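Side-chain contacts in mannosylglycerate hydrolase MGH1-like glycoside hydrolase domain-containing protein (Thermus thermophilus HB8, PDB 4WVA), which hydrolyses mannosylglycerate, a solute that thermophiles make under osmotic stress, to mannose and glycerate, and also acts on glucosylglycerate: residues G347-G352 and F391-D396; P195-R200 and Q401-E406. All blocks are in the same frame, centred on the assembly; numbering follows the deposited sequence.

Interaction 1 (G347-G352 and F391-D396); sequences GRYWRG and FREYYD
The ring of Tyr-394 carries the CA of Tyr-349 over one face, 3.9 Å from the ring centroid and 22° off its normal, a CH-pi contact. At its edge, near the ring plane, sits the carbonyl oxygen of Gly-347, 3.6 Å from Tyr-394 CE2. The ring of Tyr-349 is bordered differently. Its own neighbour Trp-350 lays CD1 over the centre of one face, while CE1 of Tyr-394 and OE2 of Glu-393 both come to its edge. CD1 of Tyr-349 and CE1 of Tyr-394 approach to 3.4 Å, but with planes at 57° the two rings meet obliquely. Glu-393 reaches in with an extended chain, CG anti to the backbone N (chi1 -161°), which brings OE2 within 3.5 Å of Tyr-349 CE1; its carboxylate stands almost perpendicular to that ring. No hydrogen bond joins the segments, and the polar ends of the three side chains are held by others: Tyr-349 OH by Asp-165 and the bound Tris, Glu-393 OE2 by Tyr-28 and OE1 by the backbone N of Gly-405, and Tyr-394 OH by the carbonyl of Glu-197. Replacing Tyr-394 by an alanine would probably leave the CA of Tyr-349 without its aromatic cover and the Glu-197 carbonyl without its phenolic partner. The geometry illustrates how an (alpha/alpha)6-barrel hydrolase can shape its pocket: Tyr-349, a probable substrate-binding residue, joins Asp-165, the probable proton donor, and offers its ring edge to Glu-393, the probable proton acceptor; packing sets where the rings lie, while outside hydrogen bonds hold the polar ends.

Interaction 2 (P195-R200 and Q401-E406); sequences PEERPR and QGRGGE
Glu-197 meets the 401-406 segment through one hydrogen bond, one charge pairing and a set of close carbon contacts, all made by a single side chain. The hydrogen bond runs from the backbone N of Gly-404 to OE1 of Glu-197, 2.8 Å long and nearly straight at 167°, the donor arriving from above the carboxylate plane, 39° out of it. The electrostatic component is looser. OE2 of Glu-197 lies 3.7 Å from NE of Arg-403, a long salt bridge in which the oxygen stands well out of the guanidinium plane, so charge attraction acts without an N-H aimed at it. The two side chains cross at about a right angle, yet the carboxylate and guanidinium planes are only 18° apart. Packing is tight: Arg-403 CD lies only 3.0 Å from Glu-197 OE2, with Glu-197 CG at a more ordinary 3.8 Å from the same CD. The arginine chain bends at chi2, and NH1 of Arg-403 turns back to O of Gly-402 in a long, bent hydrogen bond of 3.3 Å, the oxygen tilted out of the guanidinium plane. Gln-401 CB lies over one guanidinium face. Gly-404, at positive phi, stands where the chain turns a corner. Glu-197 thus ties the loop before helix 201-216 to the 402-403 arm of the two-stranded sheet; Arg-198, next in the chain, probably binds substrate, and directional bonding plus undirected attraction probably help place that loop.

Interaction 1 is the buried member of the pair and interaction 2 the partly buried one; their centres lie about 6 Å apart. Both draw on the same two-stranded antiparallel sheet, interaction 1 through strand 394-395 and interaction 2 through strand 402-403, and each sets a different loop against it. The two contacts are joined directly by the Tyr-394 and Glu-197 pair they share, and by a probable hydrogen bond from Arg-392 NH2 to the carbonyl of Gly-404. Both border the active site, but their chemistry differs with burial: interaction 1 packs buried aromatic rings there, whereas interaction 2, more exposed, relies on charge and a bond to a backbone N-H.

Interaction 1 (G347-G352 and F391-D396)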
loop_
_atom_site.group_PDB
_atom_site.type_symbol
_atom_site.label_atom_id
_atom_site.label_comp_id
_atom_site.label_asym_id
_atom_site.label_seq_id
_atom_site.Cartn_x
_atom_site.Cartn_y
_atom_site.Cartn_z
ATOM N N GLY A 347 -16.722 22.571 25.855
ATOM C CA GLY A 347 -16.150 22.258 27.150
ATOM C C GLY A 347 -16.265 20.817 27.617
ATOM O O GLY A 347 -15.632 20.459 28.624
ATOM N N ARG A 348 -17.047 19.980 26.926
ATOM C CA ARG A 348 -17.424 18.684 27.498
ATOM C C ARG A 348 -16.600 17.508 26.972
ATOM O O ARG A 348 -17.073 16.738 26.127
ATOM C CB ARG A 348 -18.925 18.387 27.358
ATOM C CG ARG A 348 -19.372 17.305 28.329
ATOM C CD ARG A 348 -20.809 16.876 28.150
ATOM N NE ARG A 348 -21.747 17.938 28.503
ATOM C CZ ARG A 348 -22.192 18.186 29.736
ATOM N NH1 ARG A 348 -21.795 17.478 30.791
ATOM N NH2 ARG A 348 -23.054 19.176 29.915
ATOM N N TYR A 349 -15.370 17.407 27.476
ATOM C CA TYR A 349 -14.585 16.174 27.450
ATOM C C TYR A 349 -14.206 15.821 26.004
ATOM O O TYR A 349 -13.392 16.526 25.419
ATOM C CB TYR A 349 -15.348 15.060 28.198
ATOM C CG TYR A 349 -14.543 13.938 28.822
ATOM C CD1 TYR A 349 -13.257 14.132 29.316
ATOM C CD2 TYR A 349 -15.112 12.690 29.012
ATOM C CE1 TYR A 349 -12.555 13.102 29.932
ATOM C CE2 TYR A 349 -14.422 11.668 29.621
ATOM C CZ TYR A 349 -13.136 11.866 30.072
ATOM O OH TYR A 349 -12.448 10.831 30.689
ATOM N N TRP A 350 -14.776 14.751 25.441
ATOM C CA TRP A 350 -14.467 14.354 24.050
ATOM C C TRP A 350 -15.468 14.812 22.994
ATOM O O TRP A 350 -15.469 14.306 21.877
ATOM C CB TRP A 350 -14.268 12.829 24.009
ATOM C CG TRP A 350 -13.038 12.384 24.707
ATOM C CD1 TRP A 350 -12.938 11.935 25.968
ATOM C CD2 TRP A 350 -11.715 12.354 24.162
ATOM N NE1 TRP A 350 -11.641 11.616 26.270
ATOM C CE2 TRP A 350 -10.865 11.863 25.169
ATOM C CE3 TRP A 350 -11.175 12.680 22.917
ATOM C CZ2 TRP A 350 -9.499 11.700 24.978
ATOM C CZ3 TRP A 350 -9.807 12.539 22.734
ATOM C CH2 TRP A 350 -8.992 12.040 23.747
ATOM N N ARG A 351 -16.290 15.812 23.316
ATOM C CA ARG A 351 -17.309 16.290 22.410
ATOM C C ARG A 351 -16.975 17.660 21.810
ATOM O O ARG A 351 -17.863 18.378 21.375
ATOM C CB ARG A 351 -18.659 16.319 23.152
ATOM C CG ARG A 351 -18.982 14.972 23.777
ATOM C CD ARG A 351 -20.333 14.958 24.457
ATOM N NE ARG A 351 -21.457 14.993 23.533
ATOM C CZ ARG A 351 -22.048 13.929 22.987
ATOM N NH1 ARG A 351 -21.600 12.692 23.202
ATOM N NH2 ARG A 351 -23.118 14.115 22.208
ATOM N N GLY A 352 -15.688 18.013 21.756
ATOM C CA GLY A 352 -15.285 19.323 21.223
ATOM C C GLY A 352 -13.923 19.832 21.682
ATOM O O GLY A 352 -13.165 20.389 20.878
ATOM N N PHE A 391 -1.100 22.809 32.426
ATOM C CA PHE A 391 -1.216 21.423 31.959
ATOM C C PHE A 391 -2.543 20.862 32.401
ATOM O O PHE A 391 -2.696 20.413 33.526
ATOM C CB PHE A 391 -0.035 20.624 32.475
ATOM C CG PHE A 391 1.290 21.192 32.027
ATOM C CD1 PHE A 391 1.678 21.101 30.705
ATOM C CD2 PHE A 391 2.114 21.877 32.915
ATOM C CE1 PHE A 391 2.874 21.647 30.271
ATOM C CE2 PHE A 391 3.315 22.425 32.491
ATOM C CZ PHE A 391 3.701 22.307 31.174
ATOM N N ARG A 392 -3.495 20.917 31.482
ATOM C CA ARG A 392 -4.870 20.530 31.729
ATOM C C ARG A 392 -5.207 19.354 30.833
ATOM O O ARG A 392 -4.510 19.073 29.838
ATOM C CB ARG A 392 -5.823 21.681 31.421
ATOM C CG ARG A 392 -5.594 22.915 32.300
ATOM C CD ARG A 392 -5.864 22.659 33.773
ATOM N NE ARG A 392 -7.233 22.203 34.040
ATOM C CZ ARG A 392 -8.286 22.992 34.221
ATOM N NH1 ARG A 392 -8.166 24.312 34.152
ATOM N NH2 ARG A 392 -9.483 22.460 34.445
ATOM N N GLU A 393 -6.286 18.674 31.188
ATOM C CA GLU A 393 -6.713 17.489 30.448
ATOM C C GLU A 393 -7.169 17.853 29.016
ATOM O O GLU A 393 -6.873 17.122 28.058
ATOM C CB GLU A 393 -7.792 16.744 31.230
ATOM C CG GLU A 393 -8.004 15.298 30.818
ATOM C CD GLU A 393 -9.039 14.578 31.680
ATOM O OE1 GLU A 393 -9.514 15.186 32.671
ATOM O OE2 GLU A 393 -9.368 13.394 31.386
ATOM N N TYR A 394 -7.897 18.960 28.856
ATOM C CA TYR A 394 -8.358 19.397 27.541
ATOM C C TYR A 394 -8.638 20.886 27.604
ATOM O O TYR A 394 -8.566 21.489 28.687
ATOM C CB TYR A 394 -9.578 18.604 27.047
ATOM C CG TYR A 394 -10.573 18.248 28.125
ATOM C CD1 TYR A 394 -10.355 17.149 28.943
ATOM C CD2 TYR A 394 -11.719 19.000 28.328
ATOM C CE1 TYR A 394 -11.225 16.828 29.950
ATOM C CE2 TYR A 394 -12.607 18.666 29.328
ATOM C CZ TYR A 394 -12.350 17.573 30.136
ATOM O OH TYR A 394 -13.209 17.198 31.159
ATOM N N TYR A 395 -8.906 21.457 26.444
ATOM C CA TYR A 395 -9.009 22.903 26.300
ATOM C C TYR A 395 -10.164 23.261 25.403
ATOM O O TYR A 395 -10.423 22.591 24.412
ATOM C CB TYR A 395 -7.716 23.500 25.736
ATOM C CG TYR A 395 -6.496 23.170 26.557
ATOM C CD1 TYR A 395 -5.831 21.958 26.389
ATOM C CD2 TYR A 395 -6.013 24.049 27.524
ATOM C CE1 TYR A 395 -4.720 21.638 27.140
ATOM C CE2 TYR A 395 -4.906 23.724 28.287
ATOM C CZ TYR A 395 -4.267 22.513 28.100
ATOM O OH TYR A 395 -3.162 22.171 28.846
ATOM N N ASP A 396 -10.861 24.344 25.746
ATOM C CA ASP A 396 -11.922 24.875 24.903
ATOM C C ASP A 396 -11.293 25.340 23.581
ATOM O O ASP A 396 -10.337 26.116 23.587
ATOM C CB ASP A 396 -12.626 26.029 25.649
ATOM C CG ASP A 396 -13.801 26.612 24.888
ATOM O OD1 ASP A 396 -13.651 26.980 23.712
ATOM O OD2 ASP A 396 -14.887 26.728 25.492
#

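Interaction 2 (P195-R200 and Q401-E406)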
loop_
_atom_site.group_PDB
_atom_site.type_symbol
_atom_site.label_atom_id
_atom_site.label_comp_id
_atom_site.label_asym_id
_atom_site.label_seq_id
_atom_site.Cartn_x
_atom_site.Cartn_y
_atom_site.Cartn_z
ATOM N N PRO A 195 -19.200 19.098 36.568
ATOM C CA PRO A 195 -20.006 18.185 35.755
ATOM C C PRO A 195 -20.208 18.609 34.301
ATOM O O PRO A 195 -20.364 17.735 33.456
ATOM C CB PRO A 195 -21.365 18.166 36.494
ATOM C CG PRO A 195 -21.008 18.438 37.909
ATOM C CD PRO A 195 -19.877 19.426 37.843
ATOM N N GLU A 196 -20.202 19.914 34.015
ATOM C CA GLU A 196 -20.393 20.424 32.655
ATOM C C GLU A 196 -19.241 20.004 31.722
ATOM O O GLU A 196 -19.383 20.054 30.501
ATOM C CB GLU A 196 -20.536 21.947 32.641
ATOM C CG GLU A 196 -21.831 22.463 33.262
ATOM C CD GLU A 196 -21.979 23.978 33.163
ATOM O OE1 GLU A 196 -21.599 24.561 32.122
ATOM O OE2 GLU A 196 -22.488 24.596 34.129
ATOM N N GLU A 197 -18.115 19.586 32.313
ATOM C CA GLU A 197 -16.931 19.192 31.542
ATOM C C GLU A 197 -16.771 17.678 31.481
ATOM O O GLU A 197 -15.797 17.173 30.912
ATOM C CB GLU A 197 -15.685 19.830 32.170
ATOM C CG GLU A 197 -15.680 21.345 32.048
ATOM C CD GLU A 197 -14.616 22.024 32.893
ATOM O OE1 GLU A 197 -13.676 21.371 33.357
ATOM O OE2 GLU A 197 -14.721 23.260 33.065
ATOM N N ARG A 198 -17.730 16.952 32.037
ATOM C CA ARG A 198 -17.675 15.496 32.172
ATOM C C ARG A 198 -18.834 14.790 31.460
ATOM O O ARG A 198 -19.822 15.432 31.079
ATOM C CB ARG A 198 -17.726 15.141 33.660
ATOM C CG ARG A 198 -16.515 15.616 34.453
ATOM C CD ARG A 198 -15.234 14.857 34.084
ATOM N NE ARG A 198 -15.345 13.418 34.348
ATOM C CZ ARG A 198 -14.406 12.520 34.046
ATOM N NH1 ARG A 198 -13.277 12.923 33.473
ATOM N NH2 ARG A 198 -14.595 11.226 34.318
ATOM N N PRO A 199 -18.724 13.453 31.291
ATOM C CA PRO A 199 -19.881 12.723 30.767
ATOM C C PRO A 199 -21.093 12.937 31.660
ATOM O O PRO A 199 -20.941 13.142 32.864
ATOM C CB PRO A 199 -19.443 11.254 30.833
ATOM C CG PRO A 199 -17.951 11.298 30.827
ATOM C CD PRO A 199 -17.609 12.540 31.609
ATOM N N ARG A 200 -22.269 12.906 31.049
ATOM C CA ARG A 200 -23.523 13.096 31.782
ATOM C C ARG A 200 -23.958 11.857 32.539
ATOM O O ARG A 200 -23.401 10.776 32.385
ATOM C CB ARG A 200 -24.611 13.501 30.810
ATOM C CG ARG A 200 -24.350 14.829 30.150
ATOM C CD ARG A 200 -25.479 15.174 29.211
ATOM N NE ARG A 200 -25.129 16.254 28.288
ATOM C CZ ARG A 200 -25.660 17.473 28.283
ATOM N NH1 ARG A 200 -26.602 17.815 29.156
ATOM N NH2 ARG A 200 -25.263 18.361 27.375
ATOM N N GLN A 401 -9.605 28.076 27.014
ATOM C CA GLN A 401 -9.664 27.891 28.456
ATOM C C GLN A 401 -9.389 26.438 28.848
ATOM O O GLN A 401 -9.917 25.524 28.223
ATOM C CB GLN A 401 -11.043 28.270 29.000
ATOM C CG GLN A 401 -11.472 29.710 28.781
ATOM C CD GLN A 401 -12.981 29.856 28.960
ATOM O OE1 GLN A 401 -13.758 29.890 27.983
ATOM N NE2 GLN A 401 -13.412 29.883 30.224
ATOM N N GLY A 402 -8.587 26.231 29.888
ATOM C CA GLY A 402 -8.336 24.882 30.423
ATOM C C GLY A 402 -9.582 24.259 31.026
ATOM O O GLY A 402 -10.436 24.942 31.617
ATOM N N ARG A 403 -9.684 22.944 30.871
ATOM C CA ARG A 403 -10.830 22.183 31.306
ATOM C C ARG A 403 -10.387 20.823 31.793
ATOM O O ARG A 403 -9.262 20.391 31.523
ATOM C CB ARG A 403 -11.801 21.987 30.131
ATOM C CG ARG A 403 -12.346 23.267 29.508
ATOM C CD ARG A 403 -13.378 23.868 30.429
ATOM N NE ARG A 403 -14.105 25.010 29.866
ATOM C CZ ARG A 403 -14.040 26.263 30.317
ATOM N NH1 ARG A 403 -13.278 26.599 31.358
ATOM N NH2 ARG A 403 -14.760 27.203 29.712
ATOM N N GLY A 404 -11.280 20.131 32.503
ATOM C CA GLY A 404 -10.981 18.804 33.038
ATOM C C GLY A 404 -9.923 18.772 34.129
ATOM O O GLY A 404 -9.772 19.727 34.901
ATOM N N GLY A 405 -9.191 17.665 34.197
ATOM C CA GLY A 405 -8.145 17.485 35.190
ATOM C C GLY A 405 -7.111 18.603 35.219
ATOM O O GLY A 405 -6.713 19.141 34.179
ATOM N N GLU A 406 -6.687 18.936 36.430
ATOM C CA GLU A 406 -5.597 19.868 36.670
ATOM C C GLU A 406 -4.321 19.076 36.828
ATOM O O GLU A 406 -4.356 17.936 37.272
ATOM C CB GLU A 406 -5.887 20.664 37.940
ATOM C CG GLU A 406 -7.276 21.239 37.848
ATOM C CD GLU A 406 -7.471 22.473 38.642
ATOM O OE1 GLU A 406 -7.807 22.321 39.834
ATOM O OE2 GLU A 406 -7.371 23.572 38.034
#